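Local coordinates for protein trichothecene 3-O-acetyltransferase (Gibberella zeae, PDB 2RKV) that probably acetylates the 3-hydroxyl group of trichothecene mycotoxins such as T-2 toxin, using acetyl-coenzyme A as donor, as a member of the BAHD acyltransferase superfamily, at residues F268-K271 / S272-V276. Residues are numbered along the deposited sequence; the frame is centred on the assembly and turned at random.
Sequences FIWK and SASRV
F268 and S272, one turn apart on helix 261-277, are joined twice through a single oxygen. F268 O accepts the backbone N of S272 and, at 2.8 Å, S272 OG, and the two donors arrive from opposite faces of the carbonyl plane. The same pattern recurs two residues on, where S274 OG lies 2.8 Å from W270 O and S274 N supplies the second bond. In both serines OG stands beside the backbone N and anti to the carbonyl carbon (chi1 near -60° in each), which turns the hydroxyl back to the i-4 carbonyl, a common habit of serines inside alpha-helices that gives both buried hydroxyls an acceptor. Between and after them, A273 N to I269 O, with a nearly straight N-H...O angle of 171°, and R275 N to K271 O continue the i to i+4 alpha-helical bonding.

Ring contacts use the same hydroxyls. S272 OG sits 3.7 Å above the F268 ring, over its centre, whereas S274 OG meets the W270 indole obliquely, 3.6 Å from CD1.

Among the charged chains, R275 bends at chi3, and its NH1 gives S272 OG a weak bond of 3.1 Å. Its NH2 passes 4.1 Å from K271 CG, but the ammonium lies well away: K271 NZ and R275 NH2 are 6.9 Å apart. K271 NZ instead bonds to I322 O, E325 O and T330 OG1, while R275 NE forms a salt bridge with D440.

The I269 side chain is about 12 Å from both bound coenzyme A and T-2 toxin, near their pockets without lining them. W270 packs on helices 319-324 and 327-335, its NE1 bonded to T287 of strand 286-294; F268 meets Y446 edge-to-face, and I269, S272 and R275 touch W443 of helix 441-444.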
loop_
_atom_site.group_PDB
_atom_site.type_symbol
_atom_site.label_atom_id
_atom_site.label_comp_id
_atom_site.label_asym_id
_atom_site.label_seq_id
_atom_site.Cartn_x
_atom_site.Cartn_y
_atom_site.Cartn_z
ATOM N N PHE A 268 14.208 5.217 11.439
ATOM C CA PHE A 268 13.987 6.450 12.188
ATOM C C PHE A 268 12.582 6.461 12.790
ATOM O O PHE A 268 12.373 6.902 13.924
ATOM C CB PHE A 268 14.205 7.658 11.265
ATOM C CG PHE A 268 14.002 8.985 11.933
ATOM C CD1 PHE A 268 14.936 9.473 12.847
ATOM C CD2 PHE A 268 12.880 9.761 11.634
ATOM C CE1 PHE A 268 14.745 10.717 13.462
ATOM C CE2 PHE A 268 12.681 11.004 12.239
ATOM C CZ PHE A 268 13.615 11.478 13.162
ATOM N N ILE A 269 11.619 5.954 12.030
ATOM C CA ILE A 269 10.242 5.877 12.515
ATOM C C ILE A 269 10.094 4.857 13.648
ATOM O O ILE A 269 9.448 5.150 14.666
ATOM C CB ILE A 269 9.246 5.627 11.350
ATOM C CG1 ILE A 269 9.160 6.886 10.478
ATOM C CG2 ILE A 269 7.869 5.277 11.885
ATOM C CD1 ILE A 269 8.475 6.663 9.124
ATOM N N TRP A 270 10.703 3.679 13.484
ATOM C CA TRP A 270 10.664 2.642 14.521
ATOM C C TRP A 270 11.292 3.176 15.805
ATOM O O TRP A 270 10.733 3.014 16.897
ATOM C CB TRP A 270 11.394 1.380 14.054
ATOM C CG TRP A 270 11.143 0.145 14.889
ATOM C CD1 TRP A 270 10.189 -0.033 15.864
ATOM C CD2 TRP A 270 11.830 -1.105 14.771
ATOM N NE1 TRP A 270 10.260 -1.320 16.365
ATOM C CE2 TRP A 270 11.260 -1.995 15.713
ATOM C CE3 TRP A 270 12.886 -1.559 13.962
ATOM C CZ2 TRP A 270 11.712 -3.319 15.868
ATOM C CZ3 TRP A 270 13.331 -2.870 14.114
ATOM C CH2 TRP A 270 12.746 -3.733 15.063
ATOM N N LYS A 271 12.430 3.847 15.656
ATOM C CA LYS A 271 13.148 4.422 16.799
ATOM C C LYS A 271 12.325 5.520 17.482
ATOM O O LYS A 271 12.198 5.534 18.719
ATOM C CB LYS A 271 14.502 4.957 16.339
ATOM C CG LYS A 271 15.366 5.548 17.458
ATOM C CD LYS A 271 16.734 5.979 16.930
ATOM C CE LYS A 271 17.478 4.851 16.191
ATOM N NZ LYS A 271 17.638 3.570 16.950
ATOM N N SER A 272 11.750 6.420 16.681
ATOM C CA SER A 272 10.949 7.537 17.201
ATOM C C SER A 272 9.655 7.069 17.877
ATOM O O SER A 272 9.308 7.563 18.956
ATOM C CB SER A 272 10.639 8.565 16.113
ATOM O OG SER A 272 11.824 9.123 15.569
ATOM N N ALA A 273 8.939 6.132 17.246
ATOM C CA ALA A 273 7.768 5.521 17.885
ATOM C C ALA A 273 8.155 4.854 19.200
ATOM O O ALA A 273 7.467 5.021 20.203
ATOM C CB ALA A 273 7.066 4.515 16.952
ATOM N N SER A 274 9.261 4.113 19.195
ATOM C CA SER A 274 9.695 3.389 20.387
ATOM C C SER A 274 10.053 4.367 21.497
ATOM O O SER A 274 9.639 4.180 22.642
ATOM C CB SER A 274 10.850 2.436 20.072
ATOM O OG SER A 274 10.427 1.443 19.149
ATOM N N ARG A 275 10.786 5.422 21.140
ATOM C CA ARG A 275 11.138 6.493 22.079
ATOM C C ARG A 275 9.907 7.102 22.769
ATOM O O ARG A 275 9.858 7.150 23.999
ATOM C CB ARG A 275 11.960 7.583 21.384
ATOM C CG ARG A 275 12.323 8.772 22.291
ATOM C CD ARG A 275 13.317 9.731 21.626
ATOM N NE ARG A 275 12.760 10.383 20.437
ATOM C CZ ARG A 275 13.033 10.027 19.182
ATOM N NH1 ARG A 275 12.469 10.680 18.168
ATOM N NH2 ARG A 275 13.860 9.015 18.933
ATOM N N VAL A 276 8.915 7.557 21.996
ATOM C CA VAL A 276 7.724 8.166 22.621
ATOM C C VAL A 276 6.912 7.147 23.426
ATOM O O VAL A 276 6.290 7.499 24.433
ATOM C CB VAL A 276 6.811 8.960 21.633
ATOM C CG1 VAL A 276 7.616 10.016 20.875
ATOM C CG2 VAL A 276 6.093 8.027 20.680
#